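Local coordinates for stage 0 sporulation protein A homolog (Desulfitobacterium hafniense, PDB 3MJQ) that may help control sporulation gene expression under nutritional stress as a whole protein, of which this piece is the PAS domain, a fold common in sensory and signalling proteins, at residues E6-I12 with Y23-V28; L60-F64 with E97-F101. The protein carries 1 engineered substitution. All blocks are in the same frame, centred on the assembly; numbering follows the deposited sequence.

Interaction 1. Residues E6-I12 with Y23-V28; sequences ETIEDMI and YANTAV
Asn25 ND2 donates to the backbone Asp10 O at 3.0 Å, along a nearly straight path (166°) in the plane of its own amide. The other end of that amide is used too: Ile12 N donates to Asn25 OD1 at 3.2 Å, from above the carbonyl plane. One side chain thus reads an acceptor and a donor on the chain of 10-12, a task suited to asparagine, whose short amide offers both. Asn25 chi1 of 61° sets CG between the backbone N and the carbonyl carbon and so turns the amide onto 10-12, where its two bonds resist rotation. Backbone contacts at Ile12 O are looser: Asn25 N gives it a weak hydrogen bond, and the CA-H of Ala24 points at it. Around this polar centre, Ala27 CB lies 4.1 Å from Met11 CG, where a small residue suits the close approach of the chains, while Val28 CG2 meets Met11 CB. Ile12 CG2 touches the edge of the Tyr23 ring at CE2 (4.1 Å). Ile8 meets Gln91 of the second subunit. The contact belongs to the beta hairpin of strands 11-16 and 21-24 in the PAS fold, where the second strand gives way to helix 27-32. The Met11 backbone hydrogen-bonds to Ile104 of strand 98-106, and Ala24 and Val28 pack on Leu39 of helix 36-41.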
ATOM      1  N   GLU A   6      -6.434   3.018   8.431  1.00 61.51           N
ATOM      2  CA  GLU A   6      -6.498   2.748   9.871  1.00 67.73           C
ATOM      3  C   GLU A   6      -6.847   1.264  10.111  1.00 70.45           C
ATOM      4  O   GLU A   6      -6.477   0.669  11.126  1.00 74.66           O
ATOM      5  CB  GLU A   6      -7.580   3.629  10.499  1.00 67.08           C
ATOM      6  CG  GLU A   6      -7.460   3.720  12.017  1.00 72.48           C
ATOM      7  CD  GLU A   6      -6.163   4.422  12.479  1.00 94.49           C
ATOM      8  OE1 GLU A   6      -5.809   5.409  11.736  1.00 96.39           O
ATOM      9  OE2 GLU A   6      -5.595   3.991  13.552  1.00109.59           O
ATOM     10  N   THR A   7      -7.574   0.677   9.165  1.00 67.27           N
ATOM     11  CA  THR A   7      -8.003  -0.723   9.246  1.00 70.26           C
ATOM     12  C   THR A   7      -7.041  -1.802   8.722  1.00 74.19           C
ATOM     13  O   THR A   7      -7.402  -2.969   8.616  1.00 80.93           O
ATOM     14  CB  THR A   7      -9.361  -0.893   8.554  1.00 75.48           C
ATOM     15  OG1 THR A   7      -9.212  -0.686   7.144  1.00 74.80           O
ATOM     16  CG2 THR A   7     -10.345   0.104   9.127  1.00 72.20           C
ATOM     17  N   ILE A   8      -5.808  -1.427   8.429  1.00 69.14           N
ATOM     18  CA  ILE A   8      -4.829  -2.396   7.951  1.00 67.62           C
ATOM     19  C   ILE A   8      -3.849  -2.675   9.088  1.00 75.17           C
ATOM     20  O   ILE A   8      -3.386  -1.752   9.754  1.00 70.07           O
ATOM     21  CB  ILE A   8      -4.129  -1.844   6.719  1.00 63.32           C
ATOM     22  CG1 ILE A   8      -5.181  -1.642   5.619  1.00 69.34           C
ATOM     23  CG2 ILE A   8      -3.008  -2.766   6.298  1.00 63.03           C
ATOM     24  CD1 ILE A   8      -4.661  -1.123   4.314  1.00 65.47           C
ATOM     25  N   GLU A   9      -3.571  -3.951   9.343  1.00 81.75           N
ATOM     26  CA  GLU A   9      -2.683  -4.314  10.439  1.00 76.68           C
ATOM     27  C   GLU A   9      -1.241  -3.836  10.235  1.00 80.81           C
ATOM     28  O   GLU A   9      -0.499  -3.609  11.197  1.00 84.81           O
ATOM     29  CB  GLU A   9      -2.698  -5.835  10.669  1.00 81.65           C
ATOM     30  CG  GLU A   9      -4.089  -6.476  10.882  1.00 97.43           C
ATOM     31  CD  GLU A   9      -4.904  -5.882  12.040  1.00107.40           C
ATOM     32  OE1 GLU A   9      -5.366  -4.725  11.925  1.00107.41           O
ATOM     33  OE2 GLU A   9      -5.094  -6.578  13.069  1.00113.97           O
ATOM     34  N   ASP A  10      -0.839  -3.688   8.981  1.00 71.55           N
ATOM     35  CA  ASP A  10       0.507  -3.224   8.689  1.00 65.74           C
ATOM     36  C   ASP A  10       0.645  -1.727   8.935  1.00 65.63           C
ATOM     37  O   ASP A  10      -0.293  -0.958   8.734  1.00 69.69           O
ATOM     38  CB  ASP A  10       0.870  -3.535   7.242  1.00 68.67           C
ATOM     39  CG  ASP A  10       1.266  -4.983   7.036  1.00 76.54           C
ATOM     40  OD1 ASP A  10       0.868  -5.841   7.854  1.00 84.40           O
ATOM     41  OD2 ASP A  10       1.972  -5.264   6.042  1.00 72.28           O
HETATM   42  N   MSE A  11       1.840  -1.326   9.357  1.00 74.02           N
HETATM   43  CA  MSE A  11       2.140   0.067   9.649  1.00 71.85           C
HETATM   44  C   MSE A  11       2.219   0.909   8.370  1.00 66.21           C
HETATM   45  O   MSE A  11       2.923   0.573   7.410  1.00 61.07           O
HETATM   46  CB  MSE A  11       3.453   0.169  10.434  1.00 64.55           C
HETATM   47  CG  MSE A  11       3.464  -0.516  11.790  1.00 69.61           C
HETATM   48 SE   MSE A  11       5.249  -0.564  12.569  0.81 71.61          SE
HETATM   49  CE  MSE A  11       5.949  -2.119  11.601  1.00 45.75           C
ATOM     50  N   ILE A  12       1.469   2.004   8.368  1.00 59.08           N
ATOM     51  CA  ILE A  12       1.437   2.884   7.229  1.00 59.38           C
ATOM     52  C   ILE A  12       1.767   4.260   7.709  1.00 61.38           C
ATOM     53  O   ILE A  12       1.185   4.746   8.672  1.00 65.29           O
ATOM     54  CB  ILE A  12       0.052   2.943   6.567  1.00 55.14           C
ATOM     55  CG1 ILE A  12      -0.244   1.634   5.837  1.00 56.05           C
ATOM     56  CG2 ILE A  12      -0.000   4.118   5.591  1.00 57.11           C
ATOM     57  CD1 ILE A  12      -1.648   1.562   5.289  1.00 57.06           C
ATOM     58  N   TYR A  23       1.495  11.366   8.197  1.00 80.23           N
ATOM     59  CA  TYR A  23       0.431  10.441   8.596  1.00 81.62           C
ATOM     60  C   TYR A  23       0.928   9.104   9.141  1.00 79.91           C
ATOM     61  O   TYR A  23       1.976   8.612   8.735  1.00 87.24           O
ATOM     62  CB  TYR A  23      -0.478  10.145   7.413  1.00 89.40           C
ATOM     63  CG  TYR A  23      -1.520   9.110   7.730  1.00 93.41           C
ATOM     64  CD1 TYR A  23      -2.668   9.448   8.429  1.00 97.65           C
ATOM     65  CD2 TYR A  23      -1.345   7.787   7.349  1.00 94.51           C
ATOM     66  CE1 TYR A  23      -3.618   8.497   8.737  1.00101.73           C
ATOM     67  CE2 TYR A  23      -2.283   6.825   7.651  1.00 99.67           C
ATOM     68  CZ  TYR A  23      -3.422   7.186   8.346  1.00104.57           C
ATOM     69  OH  TYR A  23      -4.380   6.240   8.633  1.00106.30           O
ATOM     70  N   ALA A  24       0.146   8.516  10.039  1.00 71.54           N
ATOM     71  CA  ALA A  24       0.478   7.226  10.630  1.00 68.02           C
ATOM     72  C   ALA A  24      -0.804   6.616  11.145  1.00 73.72           C
ATOM     73  O   ALA A  24      -1.731   7.339  11.480  1.00 80.51           O
ATOM     74  CB  ALA A  24       1.459   7.398  11.763  1.00 49.37           C
ATOM     75  N   ASN A  25      -0.855   5.291  11.215  1.00 73.49           N
ATOM     76  CA  ASN A  25      -2.047   4.605  11.683  1.00 80.74           C
ATOM     77  C   ASN A  25      -1.848   3.927  13.021  1.00 74.28           C
ATOM     78  O   ASN A  25      -0.725   3.713  13.468  1.00 74.18           O
ATOM     79  CB  ASN A  25      -2.521   3.581  10.644  1.00 80.28           C
ATOM     80  CG  ASN A  25      -1.485   2.491  10.363  1.00 83.40           C
ATOM     81  OD1 ASN A  25      -0.402   2.481  10.939  1.00 81.48           O
ATOM     82  ND2 ASN A  25      -1.821   1.570   9.471  1.00 84.81           N
ATOM     83  N   THR A  26      -2.962   3.588  13.654  1.00 78.23           N
ATOM     84  CA  THR A  26      -2.956   2.948  14.973  1.00 83.42           C
ATOM     85  C   THR A  26      -1.845   1.887  15.097  1.00 84.36           C
ATOM     86  O   THR A  26      -1.264   1.684  16.176  1.00 81.33           O
ATOM     87  CB  THR A  26      -4.315   2.246  15.226  1.00 73.72           C
ATOM     88  OG1 THR A  26      -4.423   1.796  16.579  1.00 82.71           O
ATOM     89  CG2 THR A  26      -4.449   1.062  14.251  1.00 65.50           C
ATOM     90  N   ALA A  27      -1.574   1.220  13.983  1.00 72.81           N
ATOM     91  CA  ALA A  27      -0.591   0.162  13.900  1.00 73.34           C
ATOM     92  C   ALA A  27       0.787   0.603  14.359  1.00 79.07           C
ATOM     93  O   ALA A  27       1.501  -0.161  15.013  1.00 85.94           O
ATOM     94  CB  ALA A  27      -0.539  -0.346  12.467  1.00 73.89           C
ATOM     95  N   VAL A  28       1.163   1.829  14.010  1.00 69.77           N
ATOM     96  CA  VAL A  28       2.466   2.342  14.382  1.00 74.27           C
ATOM     97  C   VAL A  28       2.567   2.509  15.897  1.00 72.95           C
ATOM     98  O   VAL A  28       3.417   1.890  16.540  1.00 78.63           O
ATOM     99  CB  VAL A  28       2.739   3.670  13.671  1.00 67.65           C
ATOM    100  CG1 VAL A  28       4.180   4.044  13.820  1.00 54.10           C
ATOM    101  CG2 VAL A  28       2.404   3.540  12.210  1.00 54.08           C
TER

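Interaction 2. Residues L60-F64 with E97-F101; sequences LAELF and EPCLF
Helix 60-64 crosses strand 98-101 almost at a right angle, their directions 100° apart and their axes 9.4 Å from each other at closest approach. Phe64 and Leu100 are the nearest pair along the backbones, with CA atoms 7.1 Å apart. That spacing is bridged by side chains, and Leu100 carries most of it. The CD2 methyl of Leu100 sits over one face of the Phe64 ring, 4.0 Å from the centroid and 18° off the normal, a CH-pi contact. Leu100 CD2 also meets Leu63 CB on the helix, and Leu60 CD1 lies 4.2 Å from Leu100 CD2, so three helix residues gather about one branch of a leucine. Phe64 has CG anti to its carbonyl carbon (chi1 -84°), which carries the ring out to the strand, where its CE1 edge abuts Cys99 CA. A flat aromatic suits this place, since it offers a face to a methyl and a rim to the main chain. Leu63 and Leu100 both also lean on Ile89 of strand 82-93, and Leu60 on Ile15 of strand 11-16, which spreads the helix over neighbouring strands. A helix laid across an antiparallel sheet of strand order 2-1-5-4-3 is a hallmark of the PAS fold.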
ATOM      1  N   LEU A  60      17.000   8.003   2.619  1.00 73.49           N
ATOM      2  CA  LEU A  60      15.769   8.768   2.474  1.00 64.63           C
ATOM      3  C   LEU A  60      15.877   9.625   1.231  1.00 65.95           C
ATOM      4  O   LEU A  60      14.901   9.833   0.517  1.00 75.62           O
ATOM      5  CB  LEU A  60      15.540   9.660   3.702  1.00 57.71           C
ATOM      6  CG  LEU A  60      14.184  10.368   3.736  1.00 55.62           C
ATOM      7  CD1 LEU A  60      13.092   9.346   3.580  1.00 40.17           C
ATOM      8  CD2 LEU A  60      14.002  11.120   5.036  1.00 59.19           C
ATOM      9  N   ALA A  61      17.078  10.125   0.979  1.00 81.70           N
ATOM     10  CA  ALA A  61      17.332  10.947  -0.187  1.00 83.11           C
ATOM     11  C   ALA A  61      17.073  10.131  -1.451  1.00 88.12           C
ATOM     12  O   ALA A  61      16.363  10.581  -2.346  1.00101.34           O
ATOM     13  CB  ALA A  61      18.760  11.440  -0.163  1.00 85.58           C
ATOM     14  N   GLU A  62      17.642   8.931  -1.520  1.00 82.45           N
ATOM     15  CA  GLU A  62      17.465   8.056  -2.675  1.00 88.52           C
ATOM     16  C   GLU A  62      15.997   7.681  -2.882  1.00 88.85           C
ATOM     17  O   GLU A  62      15.497   7.701  -4.007  1.00 80.67           O
ATOM     18  CB  GLU A  62      18.263   6.770  -2.489  1.00 93.06           C
ATOM     19  CG  GLU A  62      19.752   6.950  -2.317  1.00101.11           C
ATOM     20  CD  GLU A  62      20.419   5.660  -1.876  1.00113.38           C
ATOM     21  OE1 GLU A  62      19.825   4.579  -2.090  1.00111.46           O
ATOM     22  OE2 GLU A  62      21.537   5.721  -1.322  1.00121.55           O
ATOM     23  N   LEU A  63      15.319   7.325  -1.791  1.00 88.52           N
ATOM     24  CA  LEU A  63      13.914   6.923  -1.848  1.00 85.75           C
ATOM     25  C   LEU A  63      13.050   7.900  -2.617  1.00 91.42           C
ATOM     26  O   LEU A  63      12.171   7.484  -3.370  1.00 99.98           O
ATOM     27  CB  LEU A  63      13.335   6.738  -0.439  1.00 78.70           C
ATOM     28  CG  LEU A  63      13.942   5.608   0.398  1.00 74.47           C
ATOM     29  CD1 LEU A  63      13.015   5.287   1.568  1.00 73.02           C
ATOM     30  CD2 LEU A  63      14.149   4.381  -0.462  1.00 78.71           C
ATOM     31  N   PHE A  64      13.292   9.194  -2.418  1.00 84.63           N
ATOM     32  CA  PHE A  64      12.537  10.231  -3.114  1.00 92.17           C
ATOM     33  C   PHE A  64      12.967  10.307  -4.578  1.00 96.44           C
ATOM     34  O   PHE A  64      12.155  10.586  -5.458  1.00 86.39           O
ATOM     35  CB  PHE A  64      12.763  11.581  -2.440  1.00 86.69           C
ATOM     36  CG  PHE A  64      11.865  11.831  -1.270  1.00 75.40           C
ATOM     37  CD1 PHE A  64      10.584  12.328  -1.460  1.00 81.55           C
ATOM     38  CD2 PHE A  64      12.301  11.579   0.021  1.00 58.19           C
ATOM     39  CE1 PHE A  64       9.748  12.573  -0.376  1.00 77.71           C
ATOM     40  CE2 PHE A  64      11.474  11.821   1.112  1.00 61.93           C
ATOM     41  CZ  PHE A  64      10.195  12.319   0.913  1.00 71.61           C
ATOM     42  N   GLU A  97       3.038  18.769  -1.716  1.00123.43           N
ATOM     43  CA  GLU A  97       4.462  18.465  -1.852  1.00122.76           C
ATOM     44  C   GLU A  97       4.848  17.013  -1.894  1.00117.22           C
ATOM     45  O   GLU A  97       4.230  16.176  -1.246  1.00118.81           O
ATOM     46  CB  GLU A  97       5.209  19.173  -0.728  1.00127.41           C
ATOM     47  CG  GLU A  97       4.941  20.693  -0.704  1.00133.46           C
ATOM     48  CD  GLU A  97       5.875  21.473  -1.617  1.00134.80           C
ATOM     49  OE1 GLU A  97       6.985  21.817  -1.151  1.00136.61           O
ATOM     50  OE2 GLU A  97       5.510  21.726  -2.792  1.00132.25           O
ATOM     51  N   PRO A  98       5.907  16.701  -2.658  1.00109.37           N
ATOM     52  CA  PRO A  98       6.411  15.339  -2.822  1.00104.79           C
ATOM     53  C   PRO A  98       6.636  14.693  -1.462  1.00108.71           C
ATOM     54  O   PRO A  98       7.233  15.294  -0.562  1.00112.64           O
ATOM     55  CB  PRO A  98       7.722  15.546  -3.579  1.00 93.52           C
ATOM     56  CG  PRO A  98       7.526  16.840  -4.288  1.00 94.91           C
ATOM     57  CD  PRO A  98       6.838  17.670  -3.260  1.00 99.98           C
ATOM     58  N   CYS A  99       6.154  13.463  -1.316  1.00103.10           N
ATOM     59  CA  CYS A  99       6.319  12.716  -0.074  1.00 96.60           C
ATOM     60  C   CYS A  99       6.331  11.214  -0.353  1.00 81.54           C
ATOM     61  O   CYS A  99       6.114  10.782  -1.485  1.00 75.46           O
ATOM     62  CB  CYS A  99       5.197  13.058   0.905  1.00 96.76           C
ATOM     63  SG  CYS A  99       3.683  12.140   0.643  1.00 90.71           S
ATOM     64  N   LEU A 100       6.584  10.418   0.678  1.00 75.00           N
ATOM     65  CA  LEU A 100       6.620   8.973   0.509  1.00 71.66           C
ATOM     66  C   LEU A 100       5.471   8.281   1.226  1.00 77.16           C
ATOM     67  O   LEU A 100       5.124   8.637   2.350  1.00 77.18           O
ATOM     68  CB  LEU A 100       7.953   8.419   1.012  1.00 65.04           C
ATOM     69  CG  LEU A 100       9.022   8.024  -0.017  1.00 70.49           C
ATOM     70  CD1 LEU A 100       8.869   8.824  -1.279  1.00 77.58           C
ATOM     71  CD2 LEU A 100      10.403   8.234   0.577  1.00 72.33           C
ATOM     72  N   PHE A 101       4.865   7.310   0.547  1.00 76.73           N
ATOM     73  CA  PHE A 101       3.768   6.531   1.113  1.00 68.53           C
ATOM     74  C   PHE A 101       4.363   5.173   1.447  1.00 66.93           C
ATOM     75  O   PHE A 101       4.812   4.448   0.566  1.00 67.74           O
ATOM     76  CB  PHE A 101       2.635   6.366   0.107  1.00 65.79           C
ATOM     77  CG  PHE A 101       1.544   5.455   0.578  1.00 68.99           C
ATOM     78  CD1 PHE A 101       0.911   5.686   1.794  1.00 68.67           C
ATOM     79  CD2 PHE A 101       1.142   4.370  -0.190  1.00 65.26           C
ATOM     80  CE1 PHE A 101      -0.107   4.850   2.239  1.00 68.07           C
ATOM     81  CE2 PHE A 101       0.125   3.532   0.248  1.00 64.26           C
ATOM     82  CZ  PHE A 101      -0.500   3.776   1.467  1.00 59.45           C
TER

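In the fold
From the N terminus, interaction 1 comes first: it brings residues 23-28 back to 6-12, closing the hairpin of strands 11-16 and 21-24 and turning the chain into helix 27-32. Interaction 2 opens later, after two more short helices, 36-41 and 44-48, and closes a larger loop holding strands 70-76 and 82-93, as helix 53-65 meets strand 98-106. The two are in series, neither nested nor crossed, with centres 19 Å apart. They are joined through the sheet, in which strands 11-16 and 98-106 are neighbours: Ile12 CG2 of the first packs against Phe101 CE1 of the second at 3.4 Å. Phe101 also packs on Ile8 of the second subunit, linking both contacts to the dimer interface.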